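Local coordinates for protein Alpha/beta hydrolase (Enterobacter asburiae, PDB 6KMO) that probably hydrolyses carboxylic ester bonds, acting as an esterase or lipase of the alpha/beta-hydrolase fold, at residues V148-A153 and A190-Q195. The protein carries 2 engineered substitutions. Residues are numbered along the deposited sequence; the frame is centred on the assembly and turned at random.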
ATOM      1  N   VAL A 148     -24.226 -21.405   1.846  1.00  7.71           N
ATOM      2  CA  VAL A 148     -24.931 -21.170   0.589  1.00  7.46           C
ATOM      3  C   VAL A 148     -24.185 -20.169  -0.282  1.00  6.94           C
ATOM      4  O   VAL A 148     -23.935 -20.410  -1.472  1.00  7.60           O
ATOM      5  CB  VAL A 148     -26.372 -20.712   0.871  1.00  7.77           C
ATOM      6  CG1 VAL A 148     -27.040 -20.213  -0.414  1.00  9.51           C
ATOM      7  CG2 VAL A 148     -27.175 -21.833   1.498  1.00 10.41           C
ATOM      8  N   ALA A 149     -23.875 -18.997   0.277  1.00  7.38           N
ATOM      9  CA  ALA A 149     -23.272 -17.933  -0.518  1.00  6.88           C
ATOM     10  C   ALA A 149     -21.889 -18.325  -1.014  1.00  7.69           C
ATOM     11  O   ALA A 149     -21.543 -18.035  -2.161  1.00  6.92           O
ATOM     12  CB  ALA A 149     -23.202 -16.638   0.283  1.00  7.48           C
ATOM     13  N   ILE A 150     -21.071 -18.963  -0.168  1.00  6.77           N
ATOM     14  CA  ILE A 150     -19.731 -19.320  -0.647  1.00  7.81           C
ATOM     15  C   ILE A 150     -19.798 -20.410  -1.714  1.00  8.10           C
ATOM     16  O   ILE A 150     -18.906 -20.506  -2.567  1.00  7.79           O
ATOM     17  CB  ILE A 150     -18.736 -19.663   0.484  1.00  7.58           C
ATOM     18  CG1 ILE A 150     -19.210 -20.871   1.286  1.00  8.46           C
ATOM     19  CG2 ILE A 150     -18.478 -18.431   1.355  1.00  8.54           C
ATOM     20  CD1 ILE A 150     -18.081 -21.639   1.917  1.00 13.66           C
ATOM     21  N   ASN A 151     -20.840 -21.242  -1.693  1.00  7.69           N
ATOM     22  CA  ASN A 151     -21.035 -22.205  -2.764  1.00  8.31           C
ATOM     23  C   ASN A 151     -21.414 -21.496  -4.057  1.00  8.36           C
ATOM     24  O   ASN A 151     -20.877 -21.814  -5.128  1.00  8.29           O
ATOM     25  CB  ASN A 151     -22.111 -23.206  -2.396  1.00  8.47           C
ATOM     26  CG  ASN A 151     -22.404 -24.129  -3.542  1.00 14.64           C
ATOM     27  OD1 ASN A 151     -21.549 -24.905  -3.916  1.00 17.03           O
ATOM     28  ND2 ASN A 151     -23.547 -23.994  -4.145  1.00 15.63           N
ATOM     29  N   GLN A 152     -22.348 -20.541  -3.977  1.00  8.00           N
ATOM     30  CA  GLN A 152     -22.702 -19.747  -5.147  1.00  8.25           C
ATOM     31  C   GLN A 152     -21.482 -19.054  -5.719  1.00  8.37           C
ATOM     32  O   GLN A 152     -21.282 -19.046  -6.939  1.00  8.61           O
ATOM     33  CB  GLN A 152     -23.767 -18.709  -4.793  1.00  7.02           C
ATOM     34  CG  GLN A 152     -25.120 -19.306  -4.479  1.00  7.54           C
ATOM     35  CD  GLN A 152     -26.053 -18.331  -3.821  1.00 10.60           C
ATOM     36  OE1 GLN A 152     -25.639 -17.446  -3.087  1.00  8.08           O
ATOM     37  NE2 GLN A 152     -27.338 -18.513  -4.050  1.00 18.24           N
ATOM     38  N   ALA A 153     -20.651 -18.476  -4.853  1.00  6.88           N
ATOM     39  CA  ALA A 153     -19.456 -17.782  -5.311  1.00  7.31           C
ATOM     40  C   ALA A 153     -18.511 -18.733  -6.038  1.00  7.45           C
ATOM     41  O   ALA A 153     -17.962 -18.382  -7.093  1.00  7.16           O
ATOM     42  CB  ALA A 153     -18.756 -17.163  -4.106  1.00  7.61           C
ATOM     43  N   ALA A 190     -11.078 -19.613  -2.879  1.00  6.48           N
ATOM     44  CA  ALA A 190      -9.746 -20.138  -3.158  1.00  6.75           C
ATOM     45  C   ALA A 190      -9.528 -21.495  -2.488  1.00  7.19           C
ATOM     46  O   ALA A 190      -8.924 -22.399  -3.084  1.00  7.06           O
ATOM     47  CB  ALA A 190      -8.673 -19.135  -2.734  1.00  6.94           C
ATOM     48  N   LEU A 191     -10.011 -21.666  -1.258  1.00  6.54           N
ATOM     49  CA  LEU A 191      -9.825 -22.935  -0.551  1.00  7.16           C
ATOM     50  C   LEU A 191     -10.701 -24.032  -1.148  1.00  7.95           C
ATOM     51  O   LEU A 191     -10.281 -25.193  -1.225  1.00  8.47           O
ATOM     52  CB  LEU A 191     -10.091 -22.751   0.936  1.00  6.43           C
ATOM     53  CG  LEU A 191      -9.041 -21.938   1.703  1.00  6.80           C
ATOM     54  CD1 LEU A 191      -9.560 -21.491   3.049  1.00  6.94           C
ATOM     55  CD2 LEU A 191      -7.738 -22.715   1.836  1.00  8.32           C
ATOM     56  N   GLN A 192     -11.907 -23.697  -1.606  1.00  7.23           N
ATOM     57  CA  GLN A 192     -12.696 -24.684  -2.340  1.00  7.38           C
ATOM     58  C   GLN A 192     -11.986 -25.075  -3.631  1.00  8.81           C
ATOM     59  O   GLN A 192     -11.900 -26.262  -3.967  1.00  8.71           O
ATOM     60  CB  GLN A 192     -14.074 -24.115  -2.668  1.00  7.66           C
ATOM     61  CG  GLN A 192     -15.021 -24.024  -1.492  1.00  8.52           C
ATOM     62  CD  GLN A 192     -16.307 -23.343  -1.881  1.00  8.95           C
ATOM     63  OE1 GLN A 192     -17.181 -23.954  -2.484  1.00  9.49           O
ATOM     64  NE2 GLN A 192     -16.414 -22.061  -1.576  1.00  7.74           N
ATOM     65  N   ALA A 193     -11.479 -24.099  -4.376  1.00  8.36           N
ATOM     66  CA  ALA A 193     -10.784 -24.403  -5.626  1.00  8.47           C
ATOM     67  C   ALA A 193      -9.583 -25.311  -5.390  1.00 10.96           C
ATOM     68  O   ALA A 193      -9.312 -26.210  -6.194  1.00 11.54           O
ATOM     69  CB  ALA A 193     -10.385 -23.112  -6.337  1.00  8.01           C
ATOM     70  N   LYS A 194      -8.865 -25.117  -4.288  0.58  9.37           N
ATOM     71  CA  LYS A 194      -7.750 -26.009  -3.986  0.58 10.64           C
ATOM     72  C   LYS A 194      -8.253 -27.418  -3.710  0.58 11.31           C
ATOM     73  O   LYS A 194      -7.723 -28.396  -4.249  0.58 13.18           O
ATOM     74  CB  LYS A 194      -6.944 -25.472  -2.806  0.58 12.94           C
ATOM     75  CG  LYS A 194      -5.794 -26.386  -2.389  0.58 15.23           C
ATOM     76  CD  LYS A 194      -4.667 -25.611  -1.712  0.58 21.14           C
ATOM     77  CE  LYS A 194      -5.136 -24.919  -0.443  0.58 20.37           C
ATOM     78  NZ  LYS A 194      -5.659 -25.877   0.573  0.58 20.20           N
ATOM     79  N   GLN A 195      -9.303 -27.544  -2.899  1.00 10.07           N
ATOM     80  CA  GLN A 195      -9.814 -28.868  -2.571  1.00 11.58           C
ATOM     81  C   GLN A 195     -10.360 -29.583  -3.800  1.00 14.22           C
ATOM     82  O   GLN A 195     -10.217 -30.809  -3.928  1.00 17.24           O
ATOM     83  CB  GLN A 195     -10.891 -28.760  -1.493  1.00 15.61           C
ATOM     84  CG  GLN A 195     -11.220 -30.096  -0.849  1.00 21.86           C
ATOM     85  CD  GLN A 195     -10.027 -30.688  -0.119  1.00 20.13           C
ATOM     86  OE1 GLN A 195      -9.204 -29.959   0.443  1.00 33.60           O
ATOM     87  NE2 GLN A 195      -9.923 -32.000  -0.130  1.00 31.84           N
TER
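The amide nitrogen NE2 of Q192 reaches across from one helix to the next and gives a hydrogen to the backbone oxygen of I150, 3.1 Å from NE2 to O. The bond is nearly straight, 175° at the hydrogen, and the acceptor lies in the plane of the Q192 amide. Seen from I150 the approach is less usual: NE2 stands above the carbonyl plane, 65° out of it. Glutamine suits the place because it is long enough to span the gap between segments 148-153 and 190-195, whose nearest CA atoms, those of N151 and Q192, are 8.7 Å apart, and its uncharged amide can be buried. With chi2 at 175° its chain runs out straight beyond CG and carries the amide over. NE2 also makes a weak hydrogen bond to the carbonyl of S188, one turn back in its own helix, whereas OE1 of Q192, 4.2 Å from CA of N151, is buried with no polar partner in the model. Helices 148-163 and 181-195 pack against each other in the alpha/beta-hydrolase fold; the second begins within the GxSxG sequence that probably forms the nucleophile elbow, just after S180. I150 adds a nonpolar wall, its CD1 lying 3.9 Å from NE2 of Q192, and this branched side chain also packs on S188 and L252. N151 and Q192 also reach the subunit interface, where L4 and L8 of the second subunit pack on them respectively.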